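Side-chain contacts in PBP5 (Haemophilus influenzae, PDB 3A3J), which removes the C-terminal D-alanine from the peptides of cell-wall precursors, as a penicillin-binding carboxypeptidase of the peptidase S11 family: residues A[25-28]-A[29-32]; A[246-249]-A[250-254]. All coordinates share one frame; numbering follows the deposited sequence.

Running from the N terminus, the chain first meets interaction 1, where residues 25-32 leave the short edge strand 25-26 of the five-stranded antiparallel sheet, round a tight turn and head for helix 38-51. Much later, interaction 2 spans the last turn of helix 235-252 and its passage into strand 253-259, probably the approach to the C-terminal domain. The two follow one another in series, neither nesting nor crossing, and each closes only a few residues. The centres of interactions 1 and 2 lie about 21 Å apart. Interaction 1 continues from an edge strand of the sheet, while Leu246 and Phe250 of interaction 2 pack on two of its inner strands; both contacts lie away from the active-site residues.

Interaction 1: A[25-28]-A[29-32]; sequences ALNP and DQRQ
The carbonyl oxygen of Asn27 takes the backbone bond that closes this reversal: N of Gln30 lies 3.1 Å from O of Asn27, with an N-H...O angle of 152°. The donor stands well above the carbonyl plane, not on a lone pair; the bond closes a type I beta turn from Asn27 to Gln30. Pro28 and Asp29 occupy the two corners, and the ring of Pro28 restricts phi to the range the first corner needs. The side chains of Asn27 and Gln30 run alongside each other and point the same way. Gln30 CG is anti to the backbone N (chi1 -178°), and the extended chain beyond it carries the amide to Asn27, where NE2 comes within 3.4 Å of Asn27 CB. The two amide planes are 38° apart. ND2 of Asn27 and NE2 of Gln30 are 3.4 Å apart; both are donors as modelled, so the pair is not a hydrogen bond. Asn27 ND2 instead donates a hydrogen to the carbonyl oxygen of Gln10. Gln30 OE1 receives a weak bond from NE2 of Gln32, at 3.4 Å, and that same nitrogen also bonds OE1 of Gln10. At the other corner, the Asp29 carboxylate forms a salt bridge through OD1 with NE of Arg152. The turn is therefore closed by one backbone bond, while its side chains tie it to its surroundings: Asn27 and Gln32 reach Gln10, just before strand 11-16, Gln30 is held weakly through Gln32, and the Asp29 carboxylate reaches Arg152 at the start of helix 151-164.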
loop_
_atom_site.group_PDB
_atom_site.type_symbol
_atom_site.label_atom_id
_atom_site.label_comp_id
_atom_site.label_asym_id
_atom_site.label_seq_id
_atom_site.Cartn_x
_atom_site.Cartn_y
_atom_site.Cartn_z
ATOM N N ALA A 25 -4.387 -15.879 -0.005
ATOM C CA ALA A 25 -4.280 -15.363 -1.367
ATOM C C ALA A 25 -4.822 -16.374 -2.385
ATOM O O ALA A 25 -4.830 -17.570 -2.130
ATOM C CB ALA A 25 -2.812 -14.984 -1.709
ATOM N N LEU A 26 -5.290 -15.882 -3.527
ATOM C CA LEU A 26 -5.620 -16.698 -4.692
ATOM C C LEU A 26 -5.081 -15.947 -5.926
ATOM O O LEU A 26 -5.442 -14.794 -6.130
ATOM C CB LEU A 26 -7.137 -16.887 -4.792
ATOM C CG LEU A 26 -7.585 -17.556 -6.087
ATOM C CD1 LEU A 26 -6.955 -18.970 -6.152
ATOM C CD2 LEU A 26 -9.079 -17.610 -6.256
ATOM N N ASN A 27 -4.182 -16.572 -6.696
ATOM C CA ASN A 27 -3.497 -15.985 -7.859
ATOM C C ASN A 27 -3.041 -14.562 -7.611
ATOM O O ASN A 27 -3.388 -13.678 -8.357
ATOM C CB ASN A 27 -4.427 -15.955 -9.063
ATOM C CG ASN A 27 -5.010 -17.286 -9.355
ATOM O OD1 ASN A 27 -4.295 -18.268 -9.392
ATOM N ND2 ASN A 27 -6.327 -17.342 -9.573
ATOM N N PRO A 28 -2.247 -14.355 -6.572
ATOM C CA PRO A 28 -1.912 -13.014 -6.169
ATOM C C PRO A 28 -1.085 -12.277 -7.233
ATOM O O PRO A 28 -0.997 -11.046 -7.175
ATOM C CB PRO A 28 -1.051 -13.222 -4.900
ATOM C CG PRO A 28 -0.572 -14.669 -4.958
ATOM C CD PRO A 28 -1.634 -15.419 -5.727
ATOM N N ASP A 29 -0.402 -13.038 -8.108
ATOM C CA ASP A 29 0.559 -12.501 -9.092
ATOM C C ASP A 29 -0.039 -12.635 -10.485
ATOM O O ASP A 29 0.527 -12.186 -11.455
ATOM C CB ASP A 29 1.923 -13.217 -9.045
ATOM C CG ASP A 29 2.622 -13.059 -7.708
ATOM O OD1 ASP A 29 2.790 -11.907 -7.230
ATOM O OD2 ASP A 29 3.008 -14.109 -7.110
ATOM N N GLN A 30 -1.236 -13.182 -10.596
ATOM C CA GLN A 30 -1.884 -13.193 -11.922
ATOM C C GLN A 30 -2.235 -11.763 -12.418
ATOM O O GLN A 30 -2.727 -10.917 -11.655
ATOM C CB GLN A 30 -3.106 -14.066 -11.905
ATOM C CG GLN A 30 -3.795 -14.174 -13.245
ATOM C CD GLN A 30 -5.196 -14.714 -13.049
ATOM O OE1 GLN A 30 -6.175 -14.074 -13.414
ATOM N NE2 GLN A 30 -5.293 -15.847 -12.395
ATOM N N ARG A 31 -1.933 -11.486 -13.675
ATOM C CA ARG A 31 -2.162 -10.135 -14.229
ATOM C C ARG A 31 -3.662 -9.835 -14.506
ATOM O O ARG A 31 -4.398 -10.664 -15.058
ATOM C CB ARG A 31 -1.329 -9.920 -15.509
ATOM C CG ARG A 31 0.137 -9.889 -15.160
ATOM C CD ARG A 31 1.037 -9.958 -16.326
ATOM N NE ARG A 31 2.388 -9.648 -15.857
ATOM C CZ ARG A 31 3.376 -9.218 -16.651
ATOM N NH1 ARG A 31 3.156 -9.080 -17.946
ATOM N NH2 ARG A 31 4.579 -8.926 -16.152
ATOM N N GLN A 32 -4.077 -8.640 -14.115
ATOM C CA GLN A 32 -5.440 -8.224 -14.174
ATOM C C GLN A 32 -5.485 -6.789 -14.686
ATOM O O GLN A 32 -4.574 -5.986 -14.419
ATOM C CB GLN A 32 -6.029 -8.227 -12.751
ATOM C CG GLN A 32 -6.419 -9.593 -12.254
ATOM C CD GLN A 32 -7.767 -9.968 -12.766
ATOM O OE1 GLN A 32 -8.609 -9.118 -12.959
ATOM N NE2 GLN A 32 -7.974 -11.220 -12.997
#

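Interaction 2: A[246-249]-A[250-254]; sequences LQWG and FANFE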
loop_
_atom_site.group_PDB
_atom_site.type_symbol
_atom_site.label_atom_id
_atom_site.label_comp_id
_atom_site.label_asym_id
_atom_site.label_seq_id
_atom_site.Cartn_x
_atom_site.Cartn_y
_atom_site.Cartn_z
ATOM N N LEU A 246 -11.217 -9.334 5.582
ATOM C CA LEU A 246 -10.726 -8.533 6.661
ATOM C C LEU A 246 -11.086 -9.190 8.047
ATOM O O LEU A 246 -10.213 -9.338 8.911
ATOM C CB LEU A 246 -11.258 -7.120 6.531
ATOM C CG LEU A 246 -10.792 -6.390 5.253
ATOM C CD1 LEU A 246 -11.531 -5.048 5.142
ATOM C CD2 LEU A 246 -9.252 -6.178 5.270
ATOM N N GLN A 247 -12.360 -9.558 8.236
ATOM C CA GLN A 247 -12.852 -10.156 9.492
ATOM C C GLN A 247 -12.189 -11.483 9.801
ATOM O O GLN A 247 -11.855 -11.734 10.931
ATOM C CB GLN A 247 -14.377 -10.319 9.478
ATOM C CG GLN A 247 -15.140 -9.000 9.603
ATOM C CD GLN A 247 -16.650 -9.254 9.436
ATOM O OE1 GLN A 247 -17.068 -10.246 8.783
ATOM N NE2 GLN A 247 -17.459 -8.402 10.052
ATOM N N TRP A 248 -11.974 -12.321 8.802
ATOM C CA TRP A 248 -11.185 -13.509 9.008
ATOM C C TRP A 248 -9.806 -13.143 9.474
ATOM O O TRP A 248 -9.177 -13.851 10.312
ATOM C CB TRP A 248 -11.028 -14.226 7.694
ATOM C CG TRP A 248 -10.280 -15.522 7.754
ATOM C CD1 TRP A 248 -10.762 -16.727 8.213
ATOM C CD2 TRP A 248 -8.936 -15.783 7.292
ATOM N NE1 TRP A 248 -9.824 -17.708 8.046
ATOM C CE2 TRP A 248 -8.685 -17.162 7.501
ATOM C CE3 TRP A 248 -7.920 -14.991 6.742
ATOM C CZ2 TRP A 248 -7.459 -17.756 7.182
ATOM C CZ3 TRP A 248 -6.724 -15.574 6.411
ATOM C CH2 TRP A 248 -6.500 -16.955 6.620
ATOM N N GLY A 249 -9.276 -12.070 8.887
ATOM C CA GLY A 249 -7.945 -11.620 9.284
ATOM C C GLY A 249 -7.934 -11.154 10.723
ATOM O O GLY A 249 -7.197 -11.694 11.524
ATOM N N PHE A 250 -8.752 -10.179 11.084
ATOM C CA PHE A 250 -8.781 -9.697 12.460
ATOM C C PHE A 250 -9.241 -10.782 13.478
ATOM O O PHE A 250 -8.886 -10.701 14.655
ATOM C CB PHE A 250 -9.680 -8.484 12.614
ATOM C CG PHE A 250 -9.210 -7.271 11.866
ATOM C CD1 PHE A 250 -7.902 -6.765 12.036
ATOM C CD2 PHE A 250 -10.088 -6.602 11.010
ATOM C CE1 PHE A 250 -7.491 -5.626 11.341
ATOM C CE2 PHE A 250 -9.701 -5.478 10.331
ATOM C CZ PHE A 250 -8.414 -4.993 10.456
ATOM N N ALA A 251 -10.025 -11.767 13.023
ATOM C CA ALA A 251 -10.500 -12.854 13.899
ATOM C C ALA A 251 -9.364 -13.768 14.256
ATOM O O ALA A 251 -9.255 -14.188 15.396
ATOM C CB ALA A 251 -11.611 -13.696 13.226
ATOM N N ASN A 252 -8.520 -14.077 13.268
ATOM C CA ASN A 252 -7.593 -15.168 13.372
ATOM C C ASN A 252 -6.097 -14.847 13.560
ATOM O O ASN A 252 -5.291 -15.757 13.668
ATOM C CB ASN A 252 -7.730 -16.032 12.137
ATOM C CG ASN A 252 -9.013 -16.833 12.133
ATOM O OD1 ASN A 252 -10.069 -16.373 11.652
ATOM N ND2 ASN A 252 -8.941 -18.043 12.665
ATOM N N PHE A 253 -5.678 -13.592 13.565
ATOM C CA PHE A 253 -4.252 -13.394 13.492
ATOM C C PHE A 253 -4.010 -12.156 14.272
ATOM O O PHE A 253 -4.927 -11.454 14.582
ATOM C CB PHE A 253 -3.806 -13.159 12.067
ATOM C CG PHE A 253 -3.850 -14.387 11.167
ATOM C CD1 PHE A 253 -2.728 -15.189 11.008
ATOM C CD2 PHE A 253 -4.984 -14.677 10.438
ATOM C CE1 PHE A 253 -2.748 -16.311 10.146
ATOM C CE2 PHE A 253 -5.044 -15.777 9.571
ATOM C CZ PHE A 253 -3.919 -16.612 9.417
ATOM N N GLU A 254 -2.764 -11.911 14.630
ATOM C CA GLU A 254 -2.428 -10.713 15.339
ATOM C C GLU A 254 -1.035 -10.381 14.875
ATOM O O GLU A 254 -0.343 -11.245 14.271
ATOM C CB GLU A 254 -2.412 -10.967 16.842
ATOM C CG GLU A 254 -1.541 -12.129 17.244
ATOM C CD GLU A 254 -1.628 -12.403 18.731
ATOM O OE1 GLU A 254 -2.696 -12.100 19.328
ATOM O OE2 GLU A 254 -0.636 -12.919 19.311
#
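Leu246 starts the final helical turn by accepting the amide of Phe250, N to O 2.8 Å and nearly straight at 165°. The Phe250 ring lies obliquely by that same carbonyl, CE2 reaching to 4.4 Å from Leu246 CB, and both side chains pack on strands 210-218 and 224-232. Gln247 O then takes N of Ala251 at 2.8 Å. Trp248 holds its indole out from the flank of the helix, CG opposite the backbone N (chi1 -177°), and the chain returns to meet it: Phe253 turns an edge to one face of the six-membered ring in a T-shaped pair, centroids 5.2 Å apart and planes at 63°; CE2 of Phe253 comes to 3.5 Å from CH2 of Trp248. Asn252 lies over that same face, nearer the pyrrole end, and NE1 of Trp248 bonds the carbonyl of Thr3. Gly249 O accepts N of Asn252 at 3.2 Å and, weakly, N of Phe253, while N of Asn252 also bonds Trp248 O. Bent, shared bonds thus replace the straight one as the helix gives way to strand 253-259, and the aromatic pair adds an apolar contact across that junction.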